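Local atomic coordinates of dextranase (Pseudarthrobacter oxydans, PDB entry 6NZS), a protein that catalyses the endohydrolysis of alpha-1,6-glucosidic linkages within dextran chains. Residues D271-S274 / Q275-V278; S452-W456 / E457-S461; N563-D566 / H567-G570; E577-N580 / S581-A584. All blocks are in the same frame, centred on the assembly; numbering follows the deposited sequence.

Interaction 1. Residues D271-S274 / Q275-V278; sequences DNQS and QYKV
Tyr276 packs its ring against Gln273 where the loop 271-274 runs into strand 275-279, a parallel strand of the beta-helix (solenoid) that forms the body of this dextranase. CB of Gln273 sits over one ring face, displaced toward the rim, in a CH-pi contact 3.7 Å from the centroid. The two side chains cross at about a right angle, and the amide stands 83° to the ring plane. Gln273 N also donates to Tyr276 OH (3.2 Å, N-H...O 159°), so the tyrosine meets one residue by both its face and its hydroxyl. CG of Tyr276 lies anti to its own carbonyl carbon (chi1 -66°), which turns the ring back along the loop. A phenylalanine here would keep the face contact but would probably leave the Gln273 N-H without this acceptor. One shell out, a water in the ring plane, 2.9 Å from Tyr276 OH, also hydrogen-bonds to Asn272 OD1. Both Asn272 ND2 and Gln273 NE2 donate to the carbonyl of Pro249, and backbone bonds tie Tyr276 to Lys326 and Asp328 on strand 325-335. A second water bridges the loop and the strand, accepting from Gln275 N at 3.0 Å and donating to Gln273 OE1 at 2.8 Å.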
loop_
_atom_site.group_PDB
_atom_site.type_symbol
_atom_site.label_atom_id
_atom_site.label_comp_id
_atom_site.label_asym_id
_atom_site.label_seq_id
_atom_site.Cartn_x
_atom_site.Cartn_y
_atom_site.Cartn_z
ATOM N N ASP A 271 -1.329 -10.545 24.687
ATOM C CA ASP A 271 -0.430 -11.394 23.913
ATOM C C ASP A 271 -0.605 -12.876 24.222
ATOM O O ASP A 271 0.314 -13.666 23.987
ATOM C CB ASP A 271 1.034 -10.965 24.090
ATOM C CG ASP A 271 1.513 -11.043 25.535
ATOM O OD1 ASP A 271 0.747 -11.493 26.410
ATOM O OD2 ASP A 271 2.671 -10.644 25.792
ATOM N N ASN A 272 -1.781 -13.276 24.706
ATOM C CA ASN A 272 -1.984 -14.610 25.252
ATOM C C ASN A 272 -2.427 -15.650 24.229
ATOM O O ASN A 272 -2.391 -16.845 24.538
ATOM C CB ASN A 272 -3.012 -14.562 26.389
ATOM C CG ASN A 272 -4.326 -13.959 25.950
ATOM O OD1 ASN A 272 -4.409 -12.761 25.705
ATOM N ND2 ASN A 272 -5.351 -14.789 25.826
ATOM N N GLN A 273 -2.857 -15.249 23.033
ATOM C CA GLN A 273 -3.340 -16.209 22.043
ATOM C C GLN A 273 -2.186 -16.772 21.226
ATOM O O GLN A 273 -1.247 -16.052 20.882
ATOM C CB GLN A 273 -4.347 -15.565 21.085
ATOM C CG GLN A 273 -5.628 -15.043 21.738
ATOM C CD GLN A 273 -6.544 -16.147 22.236
ATOM O OE1 GLN A 273 -6.420 -17.309 21.844
ATOM N NE2 GLN A 273 -7.480 -15.783 23.107
ATOM N N SER A 274 -2.265 -18.065 20.908
ATOM C CA SER A 274 -1.291 -18.652 19.995
ATOM C C SER A 274 -1.603 -18.318 18.541
ATOM O O SER A 274 -0.684 -18.284 17.712
ATOM C CB SER A 274 -1.197 -20.166 20.190
ATOM O OG SER A 274 -2.395 -20.801 19.794
ATOM N N GLN A 275 -2.874 -18.072 18.218
ATOM C CA GLN A 275 -3.287 -17.771 16.849
ATOM C C GLN A 275 -4.287 -16.627 16.861
ATOM O O GLN A 275 -5.337 -16.718 17.508
ATOM C CB GLN A 275 -3.914 -18.999 16.189
ATOM C CG GLN A 275 -4.540 -18.717 14.816
ATOM C CD GLN A 275 -3.505 -18.721 13.705
ATOM O OE1 GLN A 275 -2.810 -19.715 13.494
ATOM N NE2 GLN A 275 -3.393 -17.601 12.992
ATOM N N TYR A 276 -3.969 -15.563 16.126
ATOM C CA TYR A 276 -4.861 -14.435 15.913
ATOM C C TYR A 276 -5.334 -14.460 14.467
ATOM O O TYR A 276 -4.631 -14.948 13.578
ATOM C CB TYR A 276 -4.133 -13.103 16.153
ATOM C CG TYR A 276 -3.720 -12.902 17.592
ATOM C CD1 TYR A 276 -4.613 -12.391 18.521
ATOM C CD2 TYR A 276 -2.449 -13.244 18.023
ATOM C CE1 TYR A 276 -4.249 -12.213 19.847
ATOM C CE2 TYR A 276 -2.073 -13.075 19.347
ATOM C CZ TYR A 276 -2.979 -12.559 20.251
ATOM O OH TYR A 276 -2.606 -12.400 21.578
ATOM N N LYS A 277 -6.538 -13.943 14.235
ATOM C CA LYS A 277 -7.063 -13.837 12.880
ATOM C C LYS A 277 -7.805 -12.525 12.728
ATOM O O LYS A 277 -8.631 -12.169 13.572
ATOM C CB LYS A 277 -8.026 -14.987 12.553
ATOM C CG LYS A 277 -7.350 -16.346 12.410
ATOM C CD LYS A 277 -8.355 -17.448 12.090
ATOM C CE LYS A 277 -7.641 -18.764 11.808
ATOM N NZ LYS A 277 -8.580 -19.912 11.654
ATOM N N VAL A 278 -7.518 -11.816 11.642
ATOM C CA VAL A 278 -8.347 -10.712 11.180
ATOM C C VAL A 278 -8.611 -11.025 9.717
ATOM O O VAL A 278 -7.679 -11.001 8.907
ATOM C CB VAL A 278 -7.650 -9.353 11.336
ATOM C CG1 VAL A 278 -8.495 -8.251 10.711
ATOM C CG2 VAL A 278 -7.381 -9.064 12.821
HETATM O O HOH W 1 -4.895 -11.963 23.230
HETATM O O HOH W 2 -5.370 -18.757 19.717
#

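Interaction 2. Residues S452-W456 / E457-S461; sequences SSSHW and EDMGS
His455 and Glu457 lie side by side in two successive type I beta turns, His455 to Asp458 and Asp458 to Ser461, in the loop that follows strand 450-452 of the beta-helix. With CG anti to the backbone N (chi1 -155°), the imidazole swings round so that ND1, in the ring plane, accepts the Glu457 N-H at 3.0 Å and a nearly straight 166°. An alanine here would probably leave that N-H without its acceptor and the Glu457 chain without the imidazole beside it, where His455 CE1 is 3.3 Å from Glu457 CD. Trp456 carries its indole between backbone N and carbonyl carbon (chi1 69°), which brings the six-membered ring over Glu457: CG of Glu457 makes a CH-pi contact 3.5 Å from the centroid, almost on the ring normal. The extended glutamate chain ends in a carboxylate whose OE1 salt-bridges Lys464 NZ. From before the first turn, Ser454 OG reaches into the second and donates to Met459 O (2.8 Å) in the carbonyl plane, on a lone pair, while Met459 bends at its last torsion and sets CE 3.7 Å from Ser453 OG. Asp458 begins an Asx turn, OD1 being met from above the carboxylate plane by Gly460 N at 3.1 Å.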
loop_
_atom_site.group_PDB
_atom_site.type_symbol
_atom_site.label_atom_id
_atom_site.label_comp_id
_atom_site.label_asym_id
_atom_site.label_seq_id
_atom_site.Cartn_x
_atom_site.Cartn_y
_atom_site.Cartn_z
ATOM N N SER A 452 17.402 2.422 1.614
ATOM C CA SER A 452 17.810 2.381 3.017
ATOM C C SER A 452 17.999 3.836 3.429
ATOM O O SER A 452 19.036 4.444 3.141
ATOM C CB SER A 452 19.099 1.593 3.210
ATOM O OG SER A 452 19.601 1.806 4.534
ATOM N N SER A 453 16.985 4.405 4.071
ATOM C CA SER A 453 17.085 5.784 4.523
ATOM C C SER A 453 18.158 5.914 5.600
ATOM O O SER A 453 18.478 4.956 6.317
ATOM C CB SER A 453 15.744 6.255 5.087
ATOM O OG SER A 453 15.813 7.621 5.492
ATOM N N SER A 454 18.709 7.121 5.712
ATOM C CA SER A 454 19.584 7.470 6.823
ATOM C C SER A 454 18.796 7.433 8.138
ATOM O O SER A 454 17.588 7.204 8.163
ATOM C CB SER A 454 20.205 8.836 6.556
ATOM O OG SER A 454 19.191 9.801 6.340
ATOM N N HIS A 455 19.494 7.684 9.253
ATOM C CA HIS A 455 18.926 7.414 10.572
ATOM C C HIS A 455 17.822 8.401 10.936
ATOM O O HIS A 455 17.978 9.613 10.786
ATOM C CB HIS A 455 20.021 7.471 11.632
ATOM C CG HIS A 455 19.714 6.659 12.852
ATOM N ND1 HIS A 455 18.759 7.030 13.774
ATOM C CD2 HIS A 455 20.226 5.484 13.292
ATOM C CE1 HIS A 455 18.700 6.121 14.733
ATOM N NE2 HIS A 455 19.580 5.174 14.464
ATOM N N TRP A 456 16.715 7.871 11.466
ATOM C CA TRP A 456 15.587 8.716 11.858
ATOM C C TRP A 456 15.971 9.741 12.921
ATOM O O TRP A 456 15.358 10.810 12.994
ATOM C CB TRP A 456 14.410 7.860 12.340
ATOM C CG TRP A 456 14.648 7.162 13.656
ATOM C CD1 TRP A 456 15.155 5.911 13.838
ATOM C CD2 TRP A 456 14.377 7.679 14.967
ATOM N NE1 TRP A 456 15.219 5.612 15.182
ATOM C CE2 TRP A 456 14.750 6.684 15.895
ATOM C CE3 TRP A 456 13.860 8.889 15.445
ATOM C CZ2 TRP A 456 14.621 6.861 17.274
ATOM C CZ3 TRP A 456 13.732 9.064 16.812
ATOM C CH2 TRP A 456 14.112 8.055 17.712
ATOM N N GLU A 457 16.963 9.435 13.760
ATOM C CA GLU A 457 17.341 10.376 14.811
ATOM C C GLU A 457 18.019 11.616 14.240
ATOM O O GLU A 457 17.972 12.689 14.856
ATOM C CB GLU A 457 18.261 9.700 15.823
ATOM C CG GLU A 457 17.563 8.714 16.747
ATOM C CD GLU A 457 18.539 7.868 17.550
ATOM O OE1 GLU A 457 19.763 8.027 17.370
ATOM O OE2 GLU A 457 18.078 7.036 18.360
ATOM N N ASP A 458 18.668 11.487 13.082
ATOM C CA ASP A 458 19.364 12.615 12.455
ATOM C C ASP A 458 19.674 12.173 11.021
ATOM O O ASP A 458 20.700 11.543 10.764
ATOM C CB ASP A 458 20.628 12.997 13.201
ATOM C CG ASP A 458 21.311 14.231 12.615
ATOM O OD1 ASP A 458 20.901 14.704 11.532
ATOM O OD2 ASP A 458 22.266 14.732 13.250
ATOM N N MET A 459 18.777 12.525 10.101
ATOM C CA MET A 459 18.926 12.063 8.726
ATOM C C MET A 459 20.155 12.638 8.044
ATOM O O MET A 459 20.611 12.074 7.048
ATOM C CB MET A 459 17.664 12.393 7.931
ATOM C CG MET A 459 16.428 11.662 8.433
ATOM S SD MET A 459 14.927 12.087 7.537
ATOM C CE MET A 459 15.226 11.281 5.966
ATOM N N GLY A 460 20.701 13.748 8.550
ATOM C CA GLY A 460 21.879 14.341 7.951
ATOM C C GLY A 460 23.200 13.852 8.497
ATOM O O GLY A 460 24.254 14.200 7.962
ATOM N N SER A 461 23.176 13.040 9.546
ATOM C CA SER A 461 24.407 12.531 10.123
ATOM C C SER A 461 24.914 11.339 9.323
ATOM O O SER A 461 24.135 10.556 8.769
ATOM C CB SER A 461 24.167 12.111 11.572
ATOM O OG SER A 461 25.288 11.414 12.089
HETATM O O HOH W 3 21.814 9.260 9.603
#

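Interaction 3. Residues N563-D566 / H567-G570; sequences NWAD and HQLG
Ala565 and Gln568 close a type I beta turn through Gln568 N to Ala565 O (2.9 Å), and the chain curls on until Gly570 N reaches Asn563 O (2.9 Å). Inside this curl, part of the loop between strands 555-556 and 582-585 in the glycosyl hydrolase family 49 region, the Gln568 side chain folds back on the backbone. Its CG is anti to the carbonyl carbon (chi1 -51°) and the chain is extended beyond, which carries OE1 to the start of the turn. There OE1 accepts Ala565 N at 2.9 Å, in the carbonyl plane on a lone pair and nearly straight (169°), and more weakly Trp564 N at 3.1 Å. The same oxygen stands over the rim of one Trp564 face, alongside Ala565 CB, with amide and indole planes almost perpendicular. CG of Gln568 lies 3.4 Å above the His567 ring plane. At that imidazole's edge comes Asp566 OD1, 3.3 Å from His567 CD2. Gly570 passes so near the Trp564 carbonyl that a CB there would collide with its oxygen. With OE1 held firmly by Ala565 N, weakly by Trp564 N, and NE2 donating to Asp562 OD1, both amide ends are committed, which should fix which way round it sits.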
loop_
_atom_site.group_PDB
_atom_site.type_symbol
_atom_site.label_atom_id
_atom_site.label_comp_id
_atom_site.label_asym_id
_atom_site.label_seq_id
_atom_site.Cartn_x
_atom_site.Cartn_y
_atom_site.Cartn_z
ATOM N N ASN A 563 25.994 3.402 -20.269
ATOM C CA ASN A 563 24.672 3.998 -20.097
ATOM C C ASN A 563 24.239 4.012 -18.634
ATOM O O ASN A 563 23.038 4.107 -18.352
ATOM C CB ASN A 563 23.631 3.277 -20.959
ATOM C CG ASN A 563 23.400 1.840 -20.517
ATOM O OD1 ASN A 563 24.088 1.344 -19.626
ATOM N ND2 ASN A 563 22.425 1.174 -21.122
ATOM N N TRP A 564 25.187 3.929 -17.696
ATOM C CA TRP A 564 24.874 3.675 -16.295
ATOM C C TRP A 564 25.040 4.875 -15.374
ATOM O O TRP A 564 24.403 4.902 -14.317
ATOM C CB TRP A 564 25.734 2.512 -15.750
ATOM C CG TRP A 564 27.206 2.796 -15.823
ATOM C CD1 TRP A 564 28.047 2.487 -16.848
ATOM C CD2 TRP A 564 27.994 3.482 -14.845
ATOM N NE1 TRP A 564 29.319 2.932 -16.567
ATOM C CE2 TRP A 564 29.314 3.548 -15.344
ATOM C CE3 TRP A 564 27.720 4.032 -13.590
ATOM C CZ2 TRP A 564 30.350 4.153 -14.634
ATOM C CZ3 TRP A 564 28.748 4.639 -12.891
ATOM C CH2 TRP A 564 30.048 4.694 -13.415
ATOM N N ALA A 565 25.878 5.851 -15.723
ATOM C CA ALA A 565 26.337 6.827 -14.743
ATOM C C ALA A 565 25.268 7.882 -14.435
ATOM O O ALA A 565 24.162 7.874 -14.992
ATOM C CB ALA A 565 27.670 7.433 -15.181
ATOM N N ASP A 566 25.602 8.803 -13.523
ATOM C CA ASP A 566 24.586 9.702 -12.975
ATOM C C ASP A 566 23.956 10.589 -14.043
ATOM O O ASP A 566 22.753 10.877 -13.974
ATOM C CB ASP A 566 25.101 10.506 -11.770
ATOM C CG ASP A 566 26.339 11.361 -12.070
ATOM O OD1 ASP A 566 26.957 11.254 -13.150
ATOM O OD2 ASP A 566 26.696 12.155 -11.180
ATOM N N HIS A 567 24.734 11.002 -15.043
ATOM C CA HIS A 567 24.258 11.831 -16.144
ATOM C C HIS A 567 23.817 11.007 -17.345
ATOM O O HIS A 567 23.496 11.583 -18.393
ATOM C CB HIS A 567 25.377 12.788 -16.581
ATOM C CG HIS A 567 26.629 12.088 -17.013
ATOM N ND1 HIS A 567 26.878 11.738 -18.323
ATOM C CD2 HIS A 567 27.699 11.658 -16.301
ATOM C CE1 HIS A 567 28.048 11.132 -18.401
ATOM N NE2 HIS A 567 28.563 11.063 -17.188
ATOM N N GLN A 568 23.806 9.686 -17.220
ATOM C CA GLN A 568 23.394 8.765 -18.263
ATOM C C GLN A 568 22.053 8.145 -17.883
ATOM O O GLN A 568 21.471 8.465 -16.845
ATOM C CB GLN A 568 24.470 7.696 -18.485
ATOM C CG GLN A 568 25.869 8.307 -18.688
ATOM C CD GLN A 568 26.946 7.280 -18.991
ATOM O OE1 GLN A 568 27.059 6.256 -18.316
ATOM N NE2 GLN A 568 27.753 7.556 -20.012
ATOM N N LEU A 569 21.569 7.250 -18.745
ATOM C CA LEU A 569 20.221 6.708 -18.581
ATOM C C LEU A 569 20.028 6.047 -17.217
ATOM O O LEU A 569 18.960 6.173 -16.609
ATOM C CB LEU A 569 19.908 5.727 -19.710
ATOM C CG LEU A 569 18.510 5.098 -19.677
ATOM C CD1 LEU A 569 17.414 6.165 -19.857
ATOM C CD2 LEU A 569 18.386 4.025 -20.743
ATOM N N GLY A 570 21.040 5.331 -16.715
ATOM C CA GLY A 570 20.860 4.599 -15.466
ATOM C C GLY A 570 20.832 5.466 -14.224
ATOM O O GLY A 570 20.316 5.030 -13.185
#

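Interaction 4. Residues E577-N580 / S581-A584; sequences ENWN and SWNA
Trp579 and Trp582 bring their indoles together obliquely at the junction of a 3-10 segment and strand 582-585, a parallel strand beside 545-552 in the last part of the beta-helix. Their six-membered rings have centroids 5.5 Å apart and planes at 80°, and the nearest approach is Trp579 CZ3 to Trp582 CZ2 at 3.8 Å. Different first torsions bring this about: Trp579 holds CG anti to the backbone N (chi1 179°), whereas Trp582 tucks CG between N and the carbonyl carbon (chi1 68°), which lays its indole back along the preceding turn. CD1 of Trp582 thereby meets Asn578 O at 3.2 Å, the oxygen lying at the indole edge near its plane. The same carbonyl accepts Ser581 N (2.8 Å), the donor standing well above the carbonyl plane, so one oxygen serves both the turn and the ring edge. At the benzo end of the same indole, near CZ3, Ala584 CB lies in the ring plane. On the polar side, a water donates to Asn578 OD1 (3.0 Å) and Ser581 OG (2.8 Å), linking two side chains whose stronger partners are backbone carbonyls, Leu522 O for Asn578 ND2 and Gly536 O for Ser581 OG. Lys559 makes cation-pi contacts with both tryptophans, and its NZ donates to Trp579 O and Trp582 O. These two carbonyl oxygens lie 3.4 Å apart and would be expected to repel each other; the shared ammonium probably offsets that, and its charge is likely to be stabilised in turn by the carbonyl dipoles and the two indoles.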
loop_
_atom_site.group_PDB
_atom_site.type_symbol
_atom_site.label_atom_id
_atom_site.label_comp_id
_atom_site.label_asym_id
_atom_site.label_seq_id
_atom_site.Cartn_x
_atom_site.Cartn_y
_atom_site.Cartn_z
ATOM N N GLU A 577 34.265 4.751 -4.201
ATOM C CA GLU A 577 34.922 3.764 -3.347
ATOM C C GLU A 577 34.178 2.437 -3.322
ATOM O O GLU A 577 34.750 1.424 -2.909
ATOM C CB GLU A 577 35.112 4.302 -1.924
ATOM C CG GLU A 577 33.847 4.373 -1.077
ATOM C CD GLU A 577 34.125 4.809 0.353
ATOM O OE1 GLU A 577 35.300 5.091 0.677
ATOM O OE2 GLU A 577 33.177 4.880 1.161
ATOM N N ASN A 578 32.921 2.411 -3.762
ATOM C CA ASN A 578 32.116 1.199 -3.756
ATOM C C ASN A 578 32.034 0.537 -5.121
ATOM O O ASN A 578 31.208 -0.364 -5.310
ATOM C CB ASN A 578 30.717 1.506 -3.217
ATOM C CG ASN A 578 30.752 2.041 -1.809
ATOM O OD1 ASN A 578 31.587 1.624 -1.001
ATOM N ND2 ASN A 578 29.864 2.976 -1.499
ATOM N N TRP A 579 32.889 0.946 -6.067
ATOM C CA TRP A 579 32.860 0.406 -7.424
ATOM C C TRP A 579 32.799 -1.115 -7.441
ATOM O O TRP A 579 32.001 -1.707 -8.174
ATOM C CB TRP A 579 34.085 0.896 -8.199
ATOM C CG TRP A 579 34.160 0.363 -9.597
ATOM C CD1 TRP A 579 34.964 -0.645 -10.054
ATOM C CD2 TRP A 579 33.400 0.809 -10.724
ATOM N NE1 TRP A 579 34.747 -0.852 -11.395
ATOM C CE2 TRP A 579 33.795 0.032 -11.832
ATOM C CE3 TRP A 579 32.426 1.796 -10.905
ATOM C CZ2 TRP A 579 33.249 0.211 -13.100
ATOM C CZ3 TRP A 579 31.885 1.971 -12.159
ATOM C CH2 TRP A 579 32.293 1.182 -13.242
ATOM N N ASN A 580 33.632 -1.772 -6.634
ATOM C CA ASN A 580 33.665 -3.228 -6.695
ATOM C C ASN A 580 32.575 -3.891 -5.861
ATOM O O ASN A 580 32.507 -5.126 -5.825
ATOM C CB ASN A 580 35.055 -3.743 -6.324
ATOM C CG ASN A 580 36.050 -3.512 -7.431
ATOM O OD1 ASN A 580 35.744 -3.739 -8.602
ATOM N ND2 ASN A 580 37.237 -3.043 -7.077
ATOM N N SER A 581 31.713 -3.104 -5.226
ATOM C CA SER A 581 30.615 -3.613 -4.422
ATOM C C SER A 581 29.284 -3.604 -5.161
ATOM O O SER A 581 28.250 -3.863 -4.541
ATOM C CB SER A 581 30.497 -2.821 -3.121
ATOM O OG SER A 581 31.572 -3.142 -2.246
ATOM N N TRP A 582 29.277 -3.301 -6.460
ATOM C CA TRP A 582 28.029 -3.363 -7.214
ATOM C C TRP A 582 28.299 -3.795 -8.643
ATOM O O TRP A 582 29.426 -3.719 -9.139
ATOM C CB TRP A 582 27.239 -2.041 -7.189
ATOM C CG TRP A 582 27.888 -0.894 -7.918
ATOM C CD1 TRP A 582 28.846 -0.064 -7.428
ATOM C CD2 TRP A 582 27.590 -0.424 -9.249
ATOM N NE1 TRP A 582 29.184 0.885 -8.368
ATOM C CE2 TRP A 582 28.427 0.684 -9.493
ATOM C CE3 TRP A 582 26.705 -0.836 -10.254
ATOM C CZ2 TRP A 582 28.409 1.383 -10.699
ATOM C CZ3 TRP A 582 26.689 -0.137 -11.455
ATOM C CH2 TRP A 582 27.536 0.956 -11.663
ATOM N N ASN A 583 27.234 -4.218 -9.314
ATOM C CA ASN A 583 27.291 -4.536 -10.730
ATOM C C ASN A 583 25.921 -4.258 -11.329
ATOM O O ASN A 583 24.900 -4.336 -10.643
ATOM C CB ASN A 583 27.699 -5.998 -10.956
ATOM C CG ASN A 583 28.154 -6.267 -12.381
ATOM O OD1 ASN A 583 28.365 -5.345 -13.172
ATOM N ND2 ASN A 583 28.298 -7.539 -12.718
ATOM N N ALA A 584 25.915 -3.912 -12.613
ATOM C CA ALA A 584 24.693 -3.804 -13.402
ATOM C C ALA A 584 24.960 -4.539 -14.703
ATOM O O ALA A 584 25.904 -4.195 -15.420
ATOM C CB ALA A 584 24.330 -2.338 -13.683
HETATM O O HOH W 4 32.759 -1.107 -0.743
#

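Overall arrangement
All four contacts are local, between neighbouring residues in loops or at strand starts of the beta-helix domain, with no deep core among them. Interaction 1 is the surface contact, while interactions 2, 3 and 4 are partly buried. Interaction 1 leads into strand 275-279 and interaction 4 into strand 582-585, about 45 Å apart between centres, marking distant parts of the solenoid. Interactions 3 and 4 touch directly: Trp564 CH2 packs 3.5 Å from Trp579 CZ3, and Trp564 also meets Trp582, forming one aromatic cluster. Interaction 2 stands apart, about 23 Å between centres from interaction 4. Their chemistry differs: a phenol and its CH-pi partner in 1, imidazole and serine in 2, an amide in 3, paired indoles in 4.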